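Local coordinates for amorpha-4,11-diene synthase (Artemisia annua, PDB 4GAX), which probably converts farnesyl diphosphate, with the loss of diphosphate, into a cyclic sesquiterpene, as a metal-dependent plant terpene synthase engineered for altered product specificity, at residues Q151-H156 with L181-S186; F287-S292 with K307-V312; C426-S431 with E437-A442. All coordinates share one frame; numbering follows the deposited sequence.

Contact 1: residues Q151-H156 with L181-S186; sequences QSLKNH and LVFTQS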
# COMPACT_ATOMS: atom_id res chain seq x y z
N GLN A 151 18.63 1.28 -31.06
CA GLN A 151 17.46 1.42 -31.93
C GLN A 151 16.51 0.22 -31.83
O GLN A 151 15.30 0.37 -31.97
CB GLN A 151 17.91 1.62 -33.39
CG GLN A 151 18.63 2.94 -33.64
CD GLN A 151 17.73 4.14 -33.43
OE1 GLN A 151 16.53 4.08 -33.72
NE2 GLN A 151 18.29 5.23 -32.92
N SER A 152 17.08 -0.96 -31.58
CA SER A 152 16.30 -2.20 -31.51
C SER A 152 15.35 -2.26 -30.30
O SER A 152 14.40 -3.06 -30.28
CB SER A 152 17.23 -3.42 -31.53
OG SER A 152 18.11 -3.44 -30.42
N LEU A 153 15.62 -1.44 -29.28
CA LEU A 153 14.76 -1.38 -28.10
C LEU A 153 13.38 -0.86 -28.45
O LEU A 153 12.38 -1.41 -28.00
CB LEU A 153 15.37 -0.47 -27.03
CG LEU A 153 16.58 -1.02 -26.28
CD1 LEU A 153 17.02 -0.04 -25.19
CD2 LEU A 153 16.25 -2.38 -25.70
N LYS A 154 13.35 0.22 -29.23
CA LYS A 154 12.11 0.91 -29.56
C LYS A 154 11.24 0.05 -30.46
O LYS A 154 10.02 0.21 -30.51
CB LYS A 154 12.40 2.24 -30.26
CG LYS A 154 13.85 2.67 -30.19
CD LYS A 154 14.19 3.57 -31.37
CE LYS A 154 14.87 4.86 -30.92
NZ LYS A 154 14.43 6.02 -31.74
N ASN A 155 11.87 -0.87 -31.18
CA ASN A 155 11.13 -1.75 -32.08
C ASN A 155 10.77 -3.06 -31.39
O ASN A 155 10.73 -4.12 -32.02
CB ASN A 155 11.91 -1.97 -33.37
CG ASN A 155 12.12 -0.69 -34.14
OD1 ASN A 155 11.17 -0.13 -34.70
ND2 ASN A 155 13.36 -0.21 -34.17
N HIS A 156 10.50 -2.96 -30.10
CA HIS A 156 10.01 -4.09 -29.32
C HIS A 156 9.23 -3.61 -28.10
O HIS A 156 9.82 -3.34 -27.04
CB HIS A 156 11.16 -4.99 -28.87
CG HIS A 156 10.71 -6.13 -28.03
ND1 HIS A 156 11.43 -6.58 -26.94
CD2 HIS A 156 9.61 -6.91 -28.10
CE1 HIS A 156 10.79 -7.59 -26.38
NE2 HIS A 156 9.68 -7.82 -27.06
N LEU A 181 13.91 6.22 -18.16
CA LEU A 181 12.53 6.63 -17.90
C LEU A 181 12.09 7.64 -18.96
O LEU A 181 11.00 7.54 -19.53
CB LEU A 181 12.38 7.22 -16.49
CG LEU A 181 10.98 7.77 -16.17
CD1 LEU A 181 9.89 6.72 -16.46
CD2 LEU A 181 10.87 8.25 -14.72
N VAL A 182 12.96 8.61 -19.25
CA VAL A 182 12.67 9.61 -20.27
C VAL A 182 12.51 8.96 -21.65
O VAL A 182 11.57 9.27 -22.39
CB VAL A 182 13.78 10.69 -20.32
CG1 VAL A 182 13.60 11.61 -21.53
CG2 VAL A 182 13.77 11.50 -19.03
N PHE A 183 13.41 8.03 -21.97
CA PHE A 183 13.41 7.33 -23.26
C PHE A 183 12.12 6.50 -23.45
O PHE A 183 11.38 6.68 -24.41
CB PHE A 183 14.67 6.46 -23.34
CG PHE A 183 14.76 5.59 -24.57
CD1 PHE A 183 15.20 6.12 -25.78
CD2 PHE A 183 14.45 4.24 -24.51
CE1 PHE A 183 15.29 5.32 -26.91
CE2 PHE A 183 14.53 3.43 -25.64
CZ PHE A 183 14.96 3.98 -26.84
N THR A 184 11.84 5.62 -22.50
CA THR A 184 10.67 4.76 -22.61
C THR A 184 9.37 5.54 -22.61
O THR A 184 8.46 5.24 -23.39
CB THR A 184 10.64 3.70 -21.51
OG1 THR A 184 10.65 4.35 -20.24
CG2 THR A 184 11.87 2.78 -21.61
N GLN A 185 9.27 6.55 -21.74
CA GLN A 185 8.07 7.40 -21.69
C GLN A 185 7.76 8.03 -23.03
O GLN A 185 6.60 8.04 -23.46
CB GLN A 185 8.23 8.52 -20.65
CG GLN A 185 7.61 8.24 -19.30
CD GLN A 185 7.80 9.40 -18.33
OE1 GLN A 185 8.50 10.37 -18.65
NE2 GLN A 185 7.19 9.31 -17.15
N SER A 186 8.79 8.55 -23.68
CA SER A 186 8.56 9.25 -24.95
C SER A 186 8.20 8.26 -26.04
O SER A 186 7.30 8.51 -26.83
CB SER A 186 9.79 10.08 -25.37
OG SER A 186 10.89 9.25 -25.71
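The ring of Phe183 is the flat group on which this contact turns, with Leu153 and Lys154 meeting its outer end. Leu153 comes to the edge, near the ring plane, where its CB lies 4.2 Å from Phe183 CE2. Lys154 comes in at a slant: its CG is 3.8 Å from Phe183 CZ, and its CE is 4.1 Å from Phe183 CE1, so the aliphatic chain runs past the ring end at about a right angle to the phenylalanine side chain. Two further aromatic groups adjoin the ring, Phe149 in a stack and His187 with its plane inclined. Phe183 reaches out because its CG stands anti to the backbone N (chi1 176°), which carries the ring clear of helix 175-194. Lys154 pays more for its position. Its CG almost eclipses the backbone N (chi1 -12°), and the chain bends again near its end to bring NZ into a hydrogen bond with His187 NE2. The same imidazole bonds through ND1 to the backbone O of Phe183, an arrangement likely to fix its rotation. Ser186 OG also donates to Phe183 O at 2.9 Å, tilted 27° from the carbonyl plane, so a second side chain of the helix uses this oxygen. The result is a small surface contact in which a short, weakly bonded helix, followed by the N-cap residue His156 of helix 157-167, rests against the flank of helix 175-194. It is a helix-on-helix packing within the all-helical N-terminal domain of a plant terpene synthase.

Contact 2: residues F287-S292 with K307-V312; sequences FWALAS and KVIALV
Ile309 meets Trp288 chiefly through a CH-pi interaction. The methyl CD1 sits over one face of the indole, 4.1 Å from the centroid of the five-membered ring and 21° off the ring normal, displaced toward the rim so that its nearest ring atom is Trp288 CG at 3.8 Å. The other branch of the isoleucine serves the six-membered ring, where Ile309 CG2 lies 3.9 Å from Trp288 CE3. This division of labour follows from the torsion at Ile309: CG1 is anti to the carbonyl carbon (chi1 -65°) and extends CD1 toward helix 282-292, while CG2 is left beside the benzene part of the indole. Plain apolar packing supplements it, Ala289 CB standing 4.5 Å from Ile309 CD1. Outside the pair, Leu422 of helix 419-429 touches both Trp288 and Ile309, and the ring of Phe531 meets the indole with the planes inclined by about 30°. Were Trp288 replaced by an alanine, both Ile309 methyls would probably lose the indole surface they rest on, with a gap opened between the two helices. Within helix 282-292, Ser292 OG donates to Ala289 O at 2.7 Å, in the carbonyl plane, and Ser292 N reaches the same oxygen at 3.1 Å, so a single carbonyl receives both donors of one serine. No hydrogen bond joins the two segments, which implies that they are held together here by apolar and CH-pi packing, through dispersion and shape.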
# COMPACT_ATOMS: atom_id res chain seq x y z
N PHE A 287 -10.77 -0.44 3.20
CA PHE A 287 -10.04 -0.38 1.92
C PHE A 287 -8.58 -0.04 2.18
O PHE A 287 -7.68 -0.59 1.56
CB PHE A 287 -10.69 0.64 0.96
CG PHE A 287 -10.20 0.52 -0.46
CD1 PHE A 287 -10.55 -0.57 -1.24
CD2 PHE A 287 -9.39 1.51 -1.02
CE1 PHE A 287 -10.09 -0.70 -2.56
CE2 PHE A 287 -8.93 1.40 -2.33
CZ PHE A 287 -9.27 0.29 -3.10
N TRP A 288 -8.36 0.86 3.12
CA TRP A 288 -7.01 1.21 3.54
C TRP A 288 -6.31 -0.00 4.17
O TRP A 288 -5.14 -0.32 3.85
CB TRP A 288 -7.11 2.38 4.51
CG TRP A 288 -5.86 3.11 4.83
CD1 TRP A 288 -4.58 2.66 4.69
CD2 TRP A 288 -5.78 4.43 5.35
NE1 TRP A 288 -3.70 3.63 5.11
CE2 TRP A 288 -4.41 4.73 5.52
CE3 TRP A 288 -6.72 5.40 5.70
CZ2 TRP A 288 -3.97 5.96 6.01
CZ3 TRP A 288 -6.28 6.63 6.19
CH2 TRP A 288 -4.91 6.89 6.35
N ALA A 289 -7.01 -0.70 5.07
CA ALA A 289 -6.43 -1.89 5.70
C ALA A 289 -6.14 -2.95 4.62
O ALA A 289 -5.11 -3.66 4.67
CB ALA A 289 -7.37 -2.46 6.75
N LEU A 290 -7.04 -3.03 3.64
CA LEU A 290 -6.93 -4.00 2.57
C LEU A 290 -5.66 -3.78 1.74
O LEU A 290 -5.14 -4.72 1.13
CB LEU A 290 -8.16 -3.92 1.66
CG LEU A 290 -8.24 -4.92 0.51
CD1 LEU A 290 -8.06 -6.36 1.00
CD2 LEU A 290 -9.56 -4.75 -0.24
N ALA A 291 -5.16 -2.55 1.76
CA ALA A 291 -3.93 -2.23 1.03
C ALA A 291 -2.67 -2.79 1.67
O ALA A 291 -1.72 -3.17 0.97
CB ALA A 291 -3.79 -0.71 0.86
N SER A 292 -2.66 -2.87 3.00
CA SER A 292 -1.45 -3.32 3.71
C SER A 292 -1.03 -4.70 3.23
O SER A 292 0.09 -4.89 2.74
CB SER A 292 -1.64 -3.31 5.23
OG SER A 292 -2.67 -4.21 5.62
N LYS A 307 -10.20 -1.64 12.19
CA LYS A 307 -10.75 -1.08 13.43
C LYS A 307 -9.89 0.05 13.97
O LYS A 307 -10.41 1.09 14.39
CB LYS A 307 -10.90 -2.17 14.49
CG LYS A 307 -11.92 -3.24 14.09
CD LYS A 307 -11.96 -4.39 15.11
CE LYS A 307 -13.06 -5.41 14.77
NZ LYS A 307 -13.11 -6.52 15.79
N VAL A 308 -8.57 -0.14 13.97
CA VAL A 308 -7.67 0.89 14.47
C VAL A 308 -7.76 2.14 13.60
O VAL A 308 -7.78 3.26 14.12
CB VAL A 308 -6.21 0.37 14.56
CG1 VAL A 308 -5.27 1.50 14.90
CG2 VAL A 308 -6.11 -0.72 15.63
N ILE A 309 -7.85 1.96 12.28
CA ILE A 309 -8.03 3.11 11.39
C ILE A 309 -9.35 3.85 11.67
O ILE A 309 -9.42 5.09 11.65
CB ILE A 309 -7.87 2.71 9.90
CG1 ILE A 309 -6.44 2.25 9.66
CG2 ILE A 309 -8.23 3.88 8.98
CD1 ILE A 309 -6.21 1.55 8.30
N ALA A 310 -10.41 3.09 11.96
CA ALA A 310 -11.68 3.71 12.33
C ALA A 310 -11.52 4.49 13.63
O ALA A 310 -12.09 5.57 13.79
CB ALA A 310 -12.78 2.67 12.47
N LEU A 311 -10.71 3.97 14.56
CA LEU A 311 -10.50 4.65 15.85
C LEU A 311 -9.67 5.92 15.71
O LEU A 311 -9.92 6.93 16.38
CB LEU A 311 -9.82 3.71 16.84
CG LEU A 311 -10.69 2.62 17.47
CD1 LEU A 311 -9.76 1.69 18.26
CD2 LEU A 311 -11.74 3.27 18.38
N VAL A 312 -8.67 5.86 14.82
CA VAL A 312 -7.82 7.00 14.49
C VAL A 312 -8.65 8.11 13.87
O VAL A 312 -8.51 9.29 14.20
CB VAL A 312 -6.73 6.57 13.49
CG1 VAL A 312 -6.07 7.79 12.85
CG2 VAL A 312 -5.71 5.70 14.17

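Contact 3: residues C426-S431 with E437-A442; sequences CYLGMS and EAFEWA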
# COMPACT_ATOMS: atom_id res chain seq x y z
N CYS A 426 0.15 -3.12 12.20
CA CYS A 426 0.45 -4.32 11.39
C CYS A 426 1.28 -5.33 12.18
O CYS A 426 1.10 -6.55 12.02
CB CYS A 426 1.19 -3.96 10.10
SG CYS A 426 0.10 -3.20 8.86
N TYR A 427 2.20 -4.83 13.01
CA TYR A 427 2.99 -5.72 13.86
C TYR A 427 2.05 -6.56 14.74
O TYR A 427 2.20 -7.78 14.84
CB TYR A 427 3.92 -4.93 14.78
CG TYR A 427 5.18 -4.38 14.15
CD1 TYR A 427 6.26 -4.01 14.95
CD2 TYR A 427 5.29 -4.17 12.77
CE1 TYR A 427 7.42 -3.49 14.41
CE2 TYR A 427 6.46 -3.64 12.22
CZ TYR A 427 7.52 -3.30 13.05
OH TYR A 427 8.68 -2.78 12.53
N LEU A 428 1.09 -5.89 15.37
CA LEU A 428 0.18 -6.58 16.29
C LEU A 428 -0.66 -7.60 15.56
O LEU A 428 -0.93 -8.68 16.09
CB LEU A 428 -0.73 -5.58 17.01
CG LEU A 428 -0.03 -4.60 17.96
CD1 LEU A 428 -1.06 -3.83 18.79
CD2 LEU A 428 0.93 -5.36 18.86
N GLY A 429 -1.09 -7.26 14.34
CA GLY A 429 -1.92 -8.15 13.55
C GLY A 429 -1.11 -9.32 13.00
O GLY A 429 -1.67 -10.38 12.71
N MET A 430 0.20 -9.13 12.87
CA MET A 430 1.11 -10.19 12.42
C MET A 430 2.06 -10.65 13.52
O MET A 430 3.27 -10.77 13.31
CB MET A 430 1.93 -9.70 11.22
CG MET A 430 1.12 -9.56 9.97
SD MET A 430 2.12 -9.09 8.52
CE MET A 430 1.36 -7.51 8.23
N SER A 431 1.49 -10.93 14.68
CA SER A 431 2.27 -11.29 15.87
C SER A 431 3.17 -12.52 15.71
O SER A 431 4.21 -12.62 16.37
CB SER A 431 1.32 -11.51 17.05
OG SER A 431 0.14 -12.16 16.61
N GLU A 437 13.43 -7.18 17.40
CA GLU A 437 14.22 -6.34 16.49
C GLU A 437 13.34 -5.47 15.62
O GLU A 437 13.71 -4.35 15.29
CB GLU A 437 15.14 -7.20 15.61
CG GLU A 437 16.33 -7.81 16.34
CD GLU A 437 15.93 -8.84 17.40
OE1 GLU A 437 14.87 -9.49 17.22
OE2 GLU A 437 16.66 -8.98 18.41
N ALA A 438 12.17 -5.98 15.24
CA ALA A 438 11.28 -5.22 14.39
C ALA A 438 10.79 -4.01 15.16
O ALA A 438 10.71 -2.91 14.62
CB ALA A 438 10.12 -6.07 13.93
N PHE A 439 10.48 -4.21 16.44
CA PHE A 439 10.04 -3.10 17.28
C PHE A 439 11.16 -2.12 17.56
O PHE A 439 10.93 -0.91 17.61
CB PHE A 439 9.42 -3.59 18.58
CG PHE A 439 7.93 -3.70 18.53
CD1 PHE A 439 7.14 -2.56 18.47
CD2 PHE A 439 7.31 -4.94 18.52
CE1 PHE A 439 5.76 -2.66 18.42
CE2 PHE A 439 5.94 -5.04 18.48
CZ PHE A 439 5.16 -3.89 18.42
N GLU A 440 12.37 -2.63 17.76
CA GLU A 440 13.53 -1.77 17.89
C GLU A 440 13.65 -0.88 16.65
O GLU A 440 13.89 0.33 16.74
CB GLU A 440 14.81 -2.59 18.07
CG GLU A 440 14.88 -3.34 19.39
CD GLU A 440 16.05 -4.32 19.44
OE1 GLU A 440 16.76 -4.46 18.42
OE2 GLU A 440 16.25 -4.96 20.50
N TRP A 441 13.48 -1.49 15.48
CA TRP A 441 13.48 -0.72 14.23
C TRP A 441 12.43 0.39 14.28
O TRP A 441 12.74 1.56 14.07
CB TRP A 441 13.21 -1.64 13.04
CG TRP A 441 13.24 -0.90 11.75
CD1 TRP A 441 14.36 -0.47 11.07
CD2 TRP A 441 12.12 -0.48 10.98
NE1 TRP A 441 13.99 0.19 9.93
CE2 TRP A 441 12.62 0.19 9.84
CE3 TRP A 441 10.73 -0.60 11.13
CZ2 TRP A 441 11.79 0.74 8.87
CZ3 TRP A 441 9.91 -0.07 10.17
CH2 TRP A 441 10.43 0.59 9.05
N ALA A 442 11.20 -0.01 14.59
CA ALA A 442 10.07 0.92 14.72
C ALA A 442 10.35 2.10 15.64
O ALA A 442 9.99 3.24 15.33
CB ALA A 442 8.82 0.17 15.19
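A buried aromatic contact with one hydrogen bond joins the end of helix 419-429 to the short helix 436-443, two neighbours along the chain, and Tyr427 carries most of it. With its CG anti to the carbonyl carbon (chi1 -78°), the tyrosine aims its ring at helix 436-443. Its ring edge points at the face of Phe439 in a T-shaped stack, centroids 4.9 Å apart and planes at 82°, with Tyr427 CD1 3.5 Å above the middle of the phenylalanine ring. Leu428 CD2 comes to the edge of that ring, 4.5 Å from Phe439 CZ. Farther along the tyrosine, CE1 packs against Ala438 CB at 3.8 Å, and the hydroxyl donates to Ala438 O at 2.9 Å. This bond arrives 57° out of the carbonyl plane, while Ala442 N, in the helical backbone bond, reaches the oxygen from the opposite face. Trp441 turns its edge to the hydroxyl, with CE3 3.3 Å from Tyr427 OH. Phe383 of helix 374-399 adjoins Phe439 and Ala442, and Leu521 of helix 519-535 touches Tyr427. The chemistry implies that the phenol hydroxyl, buried among mostly apolar groups, is satisfied by the Ala438 carbonyl.

Contacts 2 and 3 are neighbours in the metal-binding domain, their centres 17 Å apart, and they touch where Ser292 CB meets Cys426 SG at 4.0 Å. Helix 419-429 ties them together, taking part in contact 3 with its last turn and packing against both helices of contact 2 through earlier residues. Contact 1 stands apart in the N-terminal domain, 40 Å from contact 2 and 42 Å from contact 3 between centres, with nearest atoms still about 23 and 25 Å away. Helix 299-322 of contact 2 continues into the sequence DDIYD, the aspartate-rich motif expected to bind magnesium, so contact 2 probably lies by the active-site pocket, as in related synthases.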